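Local atomic coordinates of lipid II:glycine glycyltransferase (Staphylococcus aureus, PDB entry 6SNR), a protein that probably catalyses transfer of the first glycine of the pentaglycine bridge from glycyl-tRNA to the lysine of lipid II during peptidoglycan synthesis. Residues D12-S17 against G75-Y80; L24-W29 against D223-L228; A30-L35 against Y217-E222; S305-M310 against S316-G321. All blocks are in the same frame, centred on the assembly; numbering follows the deposited sequence.

Contact 1 (D12-S17 against G75-Y80); sequences DAFVKS and GFVVDY
Phe14 turns the edge of its ring to the backbone of Val77, with CE1 lying 3.7 Å from Val77 O and close to the ring plane, so the slightly positive rim of the aromatic ring faces a carbonyl oxygen. The same CE1 also touches Val77 CG1, at 4.2 Å. Because CG stands anti to the backbone N (chi1 -176°), the ring is carried off the flank of its helix toward the strand end; it also meets the ring of His18, the planes inclined by about 35°. A second flat group, the ring of Tyr80, takes Val78 CG1 on one face, 3.8 Å above the plane and offset toward the rim. Tyr80 OH donates to Phe76 O at 2.8 Å and ties the turn together just after a cis peptide bond. In the fold, this is a helix laid on a sheet: helix 8-17 rests against strands 50-61 and 68-78, neighbours in the first mixed sheet of this FemABX protein, and Val54 on the former lies under both Phe14 and Val15. Small beta-branched residues suit the close approach between the two layers. Val77 points at the helix and spreads its methyls, CG1 coming within 4.3 Å of Val15 CA and CG2 within 4.3 Å of Val15 CG2. On the far side of the strand, Val78 turns away to Ala85 and Leu89 of helix 83-99.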
loop_
_atom_site.group_PDB
_atom_site.type_symbol
_atom_site.label_atom_id
_atom_site.label_comp_id
_atom_site.label_asym_id
_atom_site.label_seq_id
_atom_site.Cartn_x
_atom_site.Cartn_y
_atom_site.Cartn_z
ATOM N N ASP A 12 -18.163 5.485 -8.021
ATOM C CA ASP A 12 -17.117 4.622 -7.470
ATOM C C ASP A 12 -16.907 3.372 -8.360
ATOM O O ASP A 12 -15.789 2.949 -8.633
ATOM C CB ASP A 12 -17.430 4.234 -6.017
ATOM C CG ASP A 12 -17.290 5.394 -5.044
ATOM O OD1 ASP A 12 -16.600 6.392 -5.455
ATOM O OD2 ASP A 12 -17.838 5.311 -3.928
ATOM N N ALA A 13 -17.997 2.795 -8.858
ATOM C CA ALA A 13 -17.869 1.661 -9.778
ATOM C C ALA A 13 -17.083 2.002 -11.041
ATOM O O ALA A 13 -16.180 1.273 -11.481
ATOM C CB ALA A 13 -19.257 1.088 -10.098
ATOM N N PHE A 14 -17.402 3.162 -11.613
ATOM C CA PHE A 14 -16.733 3.644 -12.791
ATOM C C PHE A 14 -15.264 3.877 -12.513
ATOM O O PHE A 14 -14.405 3.453 -13.322
ATOM C CB PHE A 14 -17.387 4.937 -13.293
ATOM C CG PHE A 14 -16.800 5.436 -14.586
ATOM C CD1 PHE A 14 -15.712 6.269 -14.613
ATOM C CD2 PHE A 14 -17.346 5.039 -15.792
ATOM C CE1 PHE A 14 -15.180 6.708 -15.823
ATOM C CE2 PHE A 14 -16.819 5.470 -16.989
ATOM C CZ PHE A 14 -15.733 6.314 -17.008
ATOM N N VAL A 15 -14.927 4.542 -11.403
ATOM C CA VAL A 15 -13.518 4.762 -11.017
ATOM C C VAL A 15 -12.746 3.438 -10.837
ATOM O O VAL A 15 -11.636 3.279 -11.320
ATOM C CB VAL A 15 -13.415 5.608 -9.726
ATOM C CG1 VAL A 15 -11.960 5.752 -9.224
ATOM C CG2 VAL A 15 -14.064 7.005 -9.928
ATOM N N LYS A 16 -13.403 2.490 -10.200
ATOM C CA LYS A 16 -12.758 1.223 -9.879
ATOM C C LYS A 16 -12.465 0.434 -11.141
ATOM O O LYS A 16 -11.428 -0.245 -11.189
ATOM C CB LYS A 16 -13.611 0.437 -8.878
ATOM C CG LYS A 16 -13.554 1.012 -7.466
ATOM C CD LYS A 16 -14.498 0.338 -6.486
ATOM C CE LYS A 16 -14.252 0.661 -5.037
ATOM N NZ LYS A 16 -15.033 -0.188 -4.068
ATOM N N SER A 17 -13.304 0.533 -12.166
ATOM C CA SER A 17 -13.064 -0.195 -13.441
ATOM C C SER A 17 -12.334 0.566 -14.555
ATOM O O SER A 17 -11.977 -0.008 -15.603
ATOM C CB SER A 17 -14.395 -0.705 -13.987
ATOM O OG SER A 17 -15.322 0.309 -14.224
ATOM N N GLY A 75 -7.576 12.700 -10.529
ATOM C CA GLY A 75 -8.491 12.811 -11.673
ATOM C C GLY A 75 -7.925 13.745 -12.713
ATOM O O GLY A 75 -6.758 14.162 -12.585
ATOM N N PHE A 76 -8.703 14.091 -13.756
ATOM C CA PHE A 76 -9.969 13.444 -14.101
ATOM C C PHE A 76 -9.833 11.945 -14.403
ATOM O O PHE A 76 -8.785 11.465 -14.863
ATOM C CB PHE A 76 -10.547 14.037 -15.397
ATOM C CG PHE A 76 -10.524 15.548 -15.514
ATOM C CD1 PHE A 76 -11.450 16.345 -14.845
ATOM C CD2 PHE A 76 -9.589 16.168 -16.326
ATOM C CE1 PHE A 76 -11.483 17.704 -15.019
ATOM C CE2 PHE A 76 -9.606 17.539 -16.504
ATOM C CZ PHE A 76 -10.558 18.308 -15.863
ATOM N N VAL A 77 -10.907 11.204 -14.191
ATOM C CA VAL A 77 -10.980 9.769 -14.501
ATOM C C VAL A 77 -11.637 9.613 -15.868
ATOM O O VAL A 77 -12.877 9.580 -16.014
ATOM C CB VAL A 77 -11.677 8.969 -13.413
ATOM C CG1 VAL A 77 -11.660 7.489 -13.768
ATOM C CG2 VAL A 77 -11.018 9.201 -12.061
ATOM N N VAL A 78 -10.772 9.563 -16.872
ATOM C CA VAL A 78 -11.160 9.623 -18.274
ATOM C C VAL A 78 -10.012 9.089 -19.127
ATOM O O VAL A 78 -8.886 9.128 -18.717
ATOM C CB VAL A 78 -11.556 11.053 -18.703
ATOM C CG1 VAL A 78 -10.388 12.032 -18.760
ATOM C CG2 VAL A 78 -12.291 11.030 -20.032
ATOM N N ASP A 79 -10.340 8.589 -20.307
ATOM C CA ASP A 79 -9.352 8.320 -21.356
ATOM C C ASP A 79 -8.906 9.673 -21.928
ATOM O O ASP A 79 -9.716 10.381 -22.532
ATOM C CB ASP A 79 -9.989 7.386 -22.397
ATOM C CG ASP A 79 -9.071 7.060 -23.571
ATOM O OD1 ASP A 79 -7.949 7.612 -23.674
ATOM O OD2 ASP A 79 -9.508 6.231 -24.407
ATOM N N TYR A 80 -7.629 10.028 -21.725
ATOM C CA TYR A 80 -7.074 11.349 -22.102
ATOM C C TYR A 80 -6.932 11.472 -23.626
ATOM O O TYR A 80 -6.706 12.582 -24.115
ATOM C CB TYR A 80 -5.767 11.677 -21.346
ATOM C CG TYR A 80 -6.067 12.107 -19.929
ATOM C CD1 TYR A 80 -6.351 11.164 -18.932
ATOM C CD2 TYR A 80 -6.175 13.459 -19.585
ATOM C CE1 TYR A 80 -6.716 11.564 -17.640
ATOM C CE2 TYR A 80 -6.536 13.864 -18.323
ATOM C CZ TYR A 80 -6.803 12.917 -17.339
ATOM O OH TYR A 80 -7.194 13.365 -16.117
#

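Contact 2 (L24-W29 against D223-L228)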
loop_
_atom_site.group_PDB
_atom_site.type_symbol
_atom_site.label_atom_id
_atom_site.label_comp_id
_atom_site.label_asym_id
_atom_site.label_seq_id
_atom_site.Cartn_x
_atom_site.Cartn_y
_atom_site.Cartn_z
ATOM N N LEU A 24 -7.863 8.028 -4.805
ATOM C CA LEU A 24 -8.085 9.413 -4.424
ATOM C C LEU A 24 -9.288 10.054 -5.150
ATOM O O LEU A 24 -9.625 11.185 -4.821
ATOM C CB LEU A 24 -6.792 10.233 -4.636
ATOM C CG LEU A 24 -5.529 9.803 -3.911
ATOM C CD1 LEU A 24 -4.471 10.923 -3.837
ATOM C CD2 LEU A 24 -5.662 9.023 -2.628
ATOM N N GLN A 25 -9.938 9.303 -6.063
ATOM C CA GLN A 25 -11.175 9.716 -6.721
ATOM C C GLN A 25 -12.434 9.029 -6.173
ATOM O O GLN A 25 -13.538 9.269 -6.696
ATOM C CB GLN A 25 -11.087 9.586 -8.214
ATOM C CG GLN A 25 -10.150 10.614 -8.861
ATOM C CD GLN A 25 -10.804 11.996 -8.834
ATOM O OE1 GLN A 25 -10.439 12.939 -8.049
ATOM N NE2 GLN A 25 -11.788 12.087 -9.613
ATOM N N LEU A 26 -12.275 8.178 -5.175
ATOM C CA LEU A 26 -13.449 7.497 -4.563
ATOM C C LEU A 26 -14.192 8.410 -3.616
ATOM O O LEU A 26 -13.605 9.201 -2.868
ATOM C CB LEU A 26 -13.025 6.211 -3.808
ATOM C CG LEU A 26 -12.364 5.129 -4.664
ATOM C CD1 LEU A 26 -12.014 3.936 -3.770
ATOM C CD2 LEU A 26 -13.294 4.698 -5.783
ATOM N N THR A 27 -15.524 8.225 -3.558
ATOM C CA THR A 27 -16.309 9.026 -2.682
ATOM C C THR A 27 -15.957 8.910 -1.191
ATOM O O THR A 27 -16.008 9.884 -0.466
ATOM C CB THR A 27 -17.840 8.848 -2.896
ATOM O OG1 THR A 27 -18.252 7.539 -2.446
ATOM C CG2 THR A 27 -18.256 9.051 -4.312
ATOM N N LYS A 28 -15.590 7.698 -0.722
ATOM C CA LYS A 28 -15.235 7.537 0.676
ATOM C C LYS A 28 -13.849 8.143 0.988
ATOM O O LYS A 28 -13.590 8.494 2.127
ATOM C CB LYS A 28 -15.264 6.054 1.079
ATOM C CG LYS A 28 -16.615 5.412 0.986
ATOM C CD LYS A 28 -17.609 6.030 1.928
ATOM C CE LYS A 28 -18.778 5.058 2.132
ATOM N NZ LYS A 28 -18.341 3.720 2.671
ATOM N N TRP A 29 -13.006 8.288 -0.039
ATOM C CA TRP A 29 -11.741 9.049 0.175
ATOM C C TRP A 29 -12.075 10.530 0.447
ATOM O O TRP A 29 -11.519 11.178 1.368
ATOM C CB TRP A 29 -10.823 8.928 -1.009
ATOM C CG TRP A 29 -9.564 9.677 -0.786
ATOM C CD1 TRP A 29 -9.260 10.923 -1.256
ATOM C CD2 TRP A 29 -8.458 9.272 0.027
ATOM N NE1 TRP A 29 -8.048 11.311 -0.783
ATOM C CE2 TRP A 29 -7.525 10.322 -0.002
ATOM C CE3 TRP A 29 -8.166 8.126 0.782
ATOM C CZ2 TRP A 29 -6.306 10.245 0.649
ATOM C CZ3 TRP A 29 -6.979 8.062 1.448
ATOM C CH2 TRP A 29 -6.055 9.121 1.381
ATOM N N ASP A 223 -16.588 -1.017 2.731
ATOM C CA ASP A 223 -16.585 -1.452 1.353
ATOM C C ASP A 223 -15.472 -2.435 0.947
ATOM O O ASP A 223 -15.382 -2.846 -0.227
ATOM C CB ASP A 223 -16.501 -0.202 0.429
ATOM C CG ASP A 223 -17.627 0.763 0.673
ATOM O OD1 ASP A 223 -18.839 0.371 0.753
ATOM O OD2 ASP A 223 -17.322 1.959 0.826
ATOM N N GLY A 224 -14.627 -2.758 1.912
ATOM C CA GLY A 224 -13.499 -3.652 1.702
ATOM C C GLY A 224 -12.291 -2.935 1.085
ATOM O O GLY A 224 -11.385 -3.555 0.553
ATOM N N ASP A 225 -12.356 -1.619 1.065
ATOM C CA ASP A 225 -11.297 -0.780 0.478
ATOM C C ASP A 225 -10.201 -0.287 1.410
ATOM O O ASP A 225 -9.312 0.452 0.967
ATOM C CB ASP A 225 -11.956 0.401 -0.270
ATOM C CG ASP A 225 -12.799 -0.075 -1.449
ATOM O OD1 ASP A 225 -12.414 -1.076 -2.081
ATOM O OD2 ASP A 225 -13.803 0.602 -1.786
ATOM N N ALA A 226 -10.267 -0.665 2.680
ATOM C CA ALA A 226 -9.192 -0.474 3.653
ATOM C C ALA A 226 -9.171 -1.715 4.530
ATOM O O ALA A 226 -10.224 -2.151 4.999
ATOM C CB ALA A 226 -9.400 0.734 4.483
ATOM N N GLU A 227 -7.976 -2.289 4.737
ATOM C CA GLU A 227 -7.797 -3.365 5.711
ATOM C C GLU A 227 -6.534 -3.142 6.524
ATOM O O GLU A 227 -5.538 -2.634 6.025
ATOM C CB GLU A 227 -7.711 -4.714 5.011
ATOM C CG GLU A 227 -8.903 -4.988 4.100
ATOM C CD GLU A 227 -10.146 -5.463 4.847
ATOM O OE1 GLU A 227 -10.068 -5.839 6.035
ATOM O OE2 GLU A 227 -11.206 -5.462 4.205
ATOM N N LEU A 228 -6.586 -3.562 7.794
ATOM C CA LEU A 228 -5.468 -3.508 8.683
ATOM C C LEU A 228 -4.911 -4.914 8.879
ATOM O O LEU A 228 -5.684 -5.848 9.108
ATOM C CB LEU A 228 -5.898 -2.967 10.033
ATOM C CG LEU A 228 -4.855 -2.983 11.159
ATOM C CD1 LEU A 228 -3.717 -2.030 10.866
ATOM C CD2 LEU A 228 -5.506 -2.692 12.518
#
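Lys28 and Asp223 reach for each other from opposite directions in a salt bridge, with Lys28 NZ donating to Asp223 OD2 at 2.7 Å. The ammonium group comes to the syn side of that oxygen but lies 31° out of the carboxylate plane. Two bends in the lysine chain, at chi2 (-63°) and chi4 (58°), fold it over one oxygen of the acid, so that Lys28 CG also lies 3.5 Å from Asp223 OD2. This close grip is on the solvent side of the contact: Asp223 is exposed, and a long, flexible lysine can span a gap where even the closest CA atoms of the two segments are 9.1 Å apart. Deeper in, burial is greater but the touch is lighter. Leu26, at the N-cap position of helix 27-33, directs CD1 to within 4.3 Å of Asp225 OD2, and its branched side chain also covers Val15 and Ala312. Asp225 is buried, but its OD2 is engaged by Lys16 in a salt bridge, which probably offsets the cost of burying a carboxylate. Between the two acids, Gly224 has positive phi and serves as the C-prime residue of a Schellman motif closing helix 210-220, a turn that glycine accommodates easily. Lys28 NZ also reaches Ala219 O and Glu222 OE1, so it is shared by two carboxylates and a carbonyl near the C-terminal end of that helix, whose dipole would probably favour a positive charge.

Contact 3 (A30-L35 against Y217-E222); sequences AETKKL and YDALHE
Thr32 CG2 rests on Ala219 CB at 3.8 Å, methyl against methyl, and this meeting carries the contact between helix 27-33 and helix 210-220. The conformation of Thr32 divides its branches cleanly. With chi1 at 78°, OG1 sits between the backbone N and the carbonyl carbon and bonds to Trp29 O one turn back, leaving CG2 anti to the carbonyl carbon and directed at the other helix. A threonine thus gives its hydroxyl to its own helix and its methyl to the partner. Alanine suits the facing position because a single methyl lets the backbones approach, the CA atoms of Glu31 and Ala219 lying 6.6 Å apart. Leu220 starts off to the flank but swings its end back, bringing CD1 to 4.4 Å from Thr32 CG2; its chi2 of 141° is away from a staggered value. Glu31 contributes its CB, 4.3 Å from Ala219 CB, and then folds away: with chi2 at -77° its carboxylate leaves the interface, and OE1 accepts from Lys34 NZ at 3.0 Å, on the syn side though out of the carboxylate plane. The two helices are also linked beyond these residues, by Thr32 O with the amide of Asn215. Across the interface itself the contact is made by methyl and methylene groups, and the charges of Glu31 and Lys34 pair with each other on the exposed surface instead of being buried.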
loop_
_atom_site.group_PDB
_atom_site.type_symbol
_atom_site.label_atom_id
_atom_site.label_comp_id
_atom_site.label_asym_id
_atom_site.label_seq_id
_atom_site.Cartn_x
_atom_site.Cartn_y
_atom_site.Cartn_z
ATOM N N ALA A 30 -13.002 11.090 -0.323
ATOM C CA ALA A 30 -13.472 12.465 -0.010
ATOM C C ALA A 30 -13.999 12.592 1.388
ATOM O O ALA A 30 -13.734 13.589 2.068
ATOM C CB ALA A 30 -14.502 12.929 -1.028
ATOM N N GLU A 31 -14.665 11.551 1.900
ATOM C CA GLU A 31 -15.127 11.610 3.274
ATOM C C GLU A 31 -13.978 11.831 4.248
ATOM O O GLU A 31 -14.127 12.574 5.209
ATOM C CB GLU A 31 -15.909 10.347 3.685
ATOM C CG GLU A 31 -17.221 10.198 2.974
ATOM C CD GLU A 31 -18.306 11.100 3.516
ATOM O OE1 GLU A 31 -18.167 11.637 4.636
ATOM O OE2 GLU A 31 -19.303 11.273 2.786
ATOM N N THR A 32 -12.812 11.222 3.987
ATOM C CA THR A 32 -11.657 11.341 4.887
ATOM C C THR A 32 -11.063 12.739 4.896
ATOM O O THR A 32 -10.398 13.141 5.838
ATOM C CB THR A 32 -10.518 10.347 4.571
ATOM O OG1 THR A 32 -9.760 10.821 3.439
ATOM C CG2 THR A 32 -11.013 8.981 4.341
ATOM N N LYS A 33 -11.293 13.485 3.830
ATOM C CA LYS A 33 -10.693 14.796 3.728
ATOM C C LYS A 33 -11.536 15.907 4.366
ATOM O O LYS A 33 -11.073 17.052 4.465
ATOM C CB LYS A 33 -10.397 15.109 2.266
ATOM C CG LYS A 33 -9.371 14.154 1.653
ATOM C CD LYS A 33 -7.973 14.349 2.242
ATOM C CE LYS A 33 -6.958 13.423 1.594
ATOM N NZ LYS A 33 -5.574 13.724 2.072
ATOM N N LYS A 34 -12.740 15.575 4.812
ATOM C CA LYS A 34 -13.563 16.558 5.511
ATOM C C LYS A 34 -12.818 17.072 6.737
ATOM O O LYS A 34 -12.889 18.247 7.047
ATOM C CB LYS A 34 -14.941 15.985 5.901
ATOM C CG LYS A 34 -15.878 15.733 4.737
ATOM C CD LYS A 34 -17.156 15.053 5.235
ATOM C CE LYS A 34 -18.205 14.935 4.150
ATOM N NZ LYS A 34 -19.463 14.316 4.700
ATOM N N LEU A 35 -12.081 16.189 7.395
ATOM C CA LEU A 35 -11.418 16.485 8.659
ATOM C C LEU A 35 -10.371 17.570 8.491
ATOM O O LEU A 35 -10.053 18.279 9.458
ATOM C CB LEU A 35 -10.781 15.202 9.222
ATOM C CG LEU A 35 -10.265 15.227 10.658
ATOM C CD1 LEU A 35 -11.431 15.393 11.616
ATOM C CD2 LEU A 35 -9.513 13.937 10.968
ATOM N N TYR A 217 -9.621 4.553 7.987
ATOM C CA TYR A 217 -10.162 3.230 8.018
ATOM C C TYR A 217 -11.696 3.138 7.983
ATOM O O TYR A 217 -12.271 2.324 7.237
ATOM C CB TYR A 217 -9.568 2.503 9.248
ATOM C CG TYR A 217 -9.928 1.037 9.378
ATOM C CD1 TYR A 217 -9.143 0.041 8.786
ATOM C CD2 TYR A 217 -11.013 0.632 10.120
ATOM C CE1 TYR A 217 -9.473 -1.305 8.914
ATOM C CE2 TYR A 217 -11.344 -0.710 10.271
ATOM C CZ TYR A 217 -10.560 -1.691 9.672
ATOM O OH TYR A 217 -10.865 -3.035 9.824
ATOM N N ASP A 218 -12.361 3.960 8.796
ATOM C CA ASP A 218 -13.798 3.926 8.954
ATOM C C ASP A 218 -14.561 4.276 7.677
ATOM O O ASP A 218 -15.685 3.830 7.476
ATOM C CB ASP A 218 -14.231 4.926 10.034
ATOM C CG ASP A 218 -13.847 4.511 11.448
ATOM O OD1 ASP A 218 -13.453 3.349 11.687
ATOM O OD2 ASP A 218 -13.924 5.392 12.332
ATOM N N ALA A 219 -13.993 5.136 6.832
ATOM C CA ALA A 219 -14.670 5.461 5.571
ATOM C C ALA A 219 -14.666 4.318 4.579
ATOM O O ALA A 219 -15.649 4.034 3.898
ATOM C CB ALA A 219 -14.016 6.683 4.936
ATOM N N LEU A 220 -13.511 3.691 4.452
ATOM C CA LEU A 220 -13.276 2.751 3.390
ATOM C C LEU A 220 -13.397 1.242 3.750
ATOM O O LEU A 220 -13.592 0.444 2.873
ATOM C CB LEU A 220 -11.898 3.071 2.813
ATOM C CG LEU A 220 -11.858 4.396 2.003
ATOM C CD1 LEU A 220 -10.544 5.108 2.288
ATOM C CD2 LEU A 220 -11.985 4.093 0.531
ATOM N N HIS A 221 -13.229 0.901 5.009
ATOM C CA HIS A 221 -13.220 -0.513 5.419
ATOM C C HIS A 221 -14.547 -1.257 5.155
ATOM O O HIS A 221 -14.556 -2.399 4.652
ATOM C CB HIS A 221 -12.837 -0.679 6.866
ATOM C CG HIS A 221 -12.930 -2.097 7.337
ATOM N ND1 HIS A 221 -12.146 -3.108 6.809
ATOM C CD2 HIS A 221 -13.720 -2.679 8.271
ATOM C CE1 HIS A 221 -12.453 -4.254 7.403
ATOM N NE2 HIS A 221 -13.417 -4.019 8.284
ATOM N N GLU A 222 -15.639 -0.555 5.414
ATOM C CA GLU A 222 -17.002 -1.069 5.148
ATOM C C GLU A 222 -17.154 -1.685 3.750
ATOM O O GLU A 222 -17.752 -2.737 3.582
ATOM C CB GLU A 222 -17.986 0.121 5.290
ATOM C CG GLU A 222 -19.416 -0.256 5.626
ATOM C CD GLU A 222 -20.426 0.818 5.263
ATOM O OE1 GLU A 222 -20.103 1.807 4.545
ATOM O OE2 GLU A 222 -21.570 0.654 5.689
#

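Contact 4 (S305-M310 against S316-G321)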
loop_
_atom_site.group_PDB
_atom_site.type_symbol
_atom_site.label_atom_id
_atom_site.label_comp_id
_atom_site.label_asym_id
_atom_site.label_seq_id
_atom_site.Cartn_x
_atom_site.Cartn_y
_atom_site.Cartn_z
ATOM N N SER A 305 4.495 -6.084 13.937
ATOM C CA SER A 305 4.381 -5.143 12.832
ATOM C C SER A 305 2.922 -4.997 12.439
ATOM O O SER A 305 2.083 -5.777 12.845
ATOM C CB SER A 305 5.220 -5.564 11.637
ATOM O OG SER A 305 4.774 -6.751 11.031
ATOM N N GLY A 306 2.637 -4.011 11.605
ATOM C CA GLY A 306 1.272 -3.790 11.127
ATOM C C GLY A 306 1.289 -2.875 9.915
ATOM O O GLY A 306 2.301 -2.181 9.640
ATOM N N ALA A 307 0.196 -2.939 9.146
ATOM C CA ALA A 307 0.078 -2.105 7.972
ATOM C C ALA A 307 -1.361 -1.911 7.541
ATOM O O ALA A 307 -2.229 -2.736 7.805
ATOM C CB ALA A 307 0.850 -2.739 6.851
ATOM N N LEU A 308 -1.585 -0.798 6.828
ATOM C CA LEU A 308 -2.859 -0.514 6.189
ATOM C C LEU A 308 -2.770 -0.689 4.674
ATOM O O LEU A 308 -1.860 -0.132 4.048
ATOM C CB LEU A 308 -3.247 0.903 6.554
ATOM C CG LEU A 308 -3.764 1.186 7.966
ATOM C CD1 LEU A 308 -3.863 2.699 8.226
ATOM C CD2 LEU A 308 -5.108 0.537 8.190
ATOM N N LEU A 309 -3.711 -1.456 4.103
ATOM C CA LEU A 309 -3.774 -1.836 2.697
ATOM C C LEU A 309 -5.090 -1.298 2.142
ATOM O O LEU A 309 -6.140 -1.554 2.708
ATOM C CB LEU A 309 -3.783 -3.356 2.547
ATOM C CG LEU A 309 -3.842 -3.966 1.166
ATOM C CD1 LEU A 309 -2.587 -3.612 0.394
ATOM C CD2 LEU A 309 -4.071 -5.486 1.217
ATOM N N MET A 310 -5.012 -0.477 1.091
ATOM C CA MET A 310 -6.215 0.118 0.464
ATOM C C MET A 310 -6.459 -0.443 -0.889
ATOM O O MET A 310 -5.558 -1.003 -1.519
ATOM C CB MET A 310 -6.030 1.650 0.298
ATOM C CG MET A 310 -5.449 2.377 1.462
ATOM S SD MET A 310 -6.237 2.070 3.039
ATOM C CE MET A 310 -4.935 1.278 3.875
ATOM N N SER A 316 -4.216 -1.972 -5.704
ATOM C CA SER A 316 -4.068 -2.004 -4.276
ATOM C C SER A 316 -2.910 -1.128 -3.860
ATOM O O SER A 316 -1.996 -0.863 -4.661
ATOM C CB SER A 316 -3.886 -3.444 -3.728
ATOM O OG SER A 316 -2.634 -4.010 -4.116
ATOM N N TYR A 317 -2.948 -0.668 -2.612
ATOM C CA TYR A 317 -1.970 0.301 -2.084
ATOM C C TYR A 317 -1.511 -0.046 -0.687
ATOM O O TYR A 317 -2.328 -0.194 0.209
ATOM C CB TYR A 317 -2.549 1.728 -2.024
ATOM C CG TYR A 317 -3.257 2.223 -3.282
ATOM C CD1 TYR A 317 -4.547 1.794 -3.585
ATOM C CD2 TYR A 317 -2.676 3.171 -4.114
ATOM C CE1 TYR A 317 -5.176 2.248 -4.705
ATOM C CE2 TYR A 317 -3.305 3.623 -5.263
ATOM C CZ TYR A 317 -4.597 3.202 -5.526
ATOM O OH TYR A 317 -5.287 3.636 -6.631
ATOM N N TYR A 318 -0.187 -0.161 -0.498
ATOM C CA TYR A 318 0.420 -0.225 0.823
ATOM C C TYR A 318 0.574 1.198 1.318
ATOM O O TYR A 318 1.460 1.924 0.892
ATOM C CB TYR A 318 1.804 -0.942 0.686
ATOM C CG TYR A 318 2.705 -0.769 1.893
ATOM C CD1 TYR A 318 2.369 -1.317 3.107
ATOM C CD2 TYR A 318 3.851 -0.037 1.819
ATOM C CE1 TYR A 318 3.181 -1.196 4.228
ATOM C CE2 TYR A 318 4.690 0.086 2.922
ATOM C CZ TYR A 318 4.352 -0.509 4.115
ATOM O OH TYR A 318 5.151 -0.383 5.264
ATOM N N LEU A 319 -0.333 1.621 2.181
ATOM C CA LEU A 319 -0.469 3.031 2.559
ATOM C C LEU A 319 0.443 3.429 3.710
ATOM O O LEU A 319 1.104 4.441 3.636
ATOM C CB LEU A 319 -1.935 3.326 2.915
ATOM C CG LEU A 319 -2.730 4.497 2.309
ATOM C CD1 LEU A 319 -3.478 5.313 3.350
ATOM C CD2 LEU A 319 -1.950 5.401 1.369
ATOM N N TYR A 320 0.491 2.616 4.766
ATOM C CA TYR A 320 1.276 2.873 5.954
ATOM C C TYR A 320 1.698 1.538 6.556
ATOM O O TYR A 320 0.918 0.592 6.551
ATOM C CB TYR A 320 0.461 3.631 7.030
ATOM C CG TYR A 320 0.115 5.064 6.697
ATOM C CD1 TYR A 320 1.046 6.055 6.848
ATOM C CD2 TYR A 320 -1.176 5.416 6.283
ATOM C CE1 TYR A 320 0.747 7.387 6.544
ATOM C CE2 TYR A 320 -1.496 6.734 5.969
ATOM C CZ TYR A 320 -0.540 7.710 6.119
ATOM O OH TYR A 320 -0.831 9.014 5.819
ATOM N N GLY A 321 2.915 1.488 7.089
ATOM C CA GLY A 321 3.411 0.314 7.829
ATOM C C GLY A 321 4.229 0.707 9.048
ATOM O O GLY A 321 4.776 1.817 9.087
#
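Met310 and Leu319 interlock at the irregular part of the hairpin: the methionine chain, bent at chi2 (-51°), crosses the leucine at about a right angle, with Met310 CG 3.6 Å from Leu319 CG and Met310 CE 3.8 Å from Leu319 CB. Leu319 is an extra residue, inserted where the register shifts by one between Leu308 and Leu309. This beta bulge turns its side chain toward the partner strand, where a flexible methionine can mould itself around the bump. Leu308 O still takes the amide of Leu319, at 3.0 Å, whereas the buried Tyr320 N has no partner in the model. On the face with Ala307 and Leu309, glycine at 321 leaves space for the hydroxyl end of Tyr318, and the small Ala307 borders its ring edge, CB lying 3.8 Å from Tyr318 CE1. Leu309 CD1 comes within 3.4 Å of Tyr317 O, and on the face carrying Leu308 and Met310 the edge of the Tyr317 ring borders Met310 O. The antiparallel hairpin lies inside the second mixed sheet: strand 226-233 flanks strand 302-312 and strand 351-356 flanks strand 315-323. Helix 210-220 covers Leu308 and Tyr320, while helix 332-347 lies against Ala307 and Tyr318.

In the fold
Contact 1 lies on the first mixed sheet and contact 4 inside the second, their centres about 23 Å apart. Contacts 2 and 3 lie between them: both use helix 27-33, their centres are about 7 Å apart, and contact 3 is nested within the loop that contact 2 closes. Contact 2 touches contact 1 through side chains of helix 8-17, among them Asp12 with Thr27, and touches contact 4 through the neighbouring strands 226-233 and 302-312. Tyr217 of contact 3 also packs on Leu308 of contact 4. Along the chain, contact 1 alternates with contacts 2 and 3, whereas contact 4 opens after all of them. The N-terminal helices 8-17 and 27-33 thus help join the two sheet-bearing halves of the monomer.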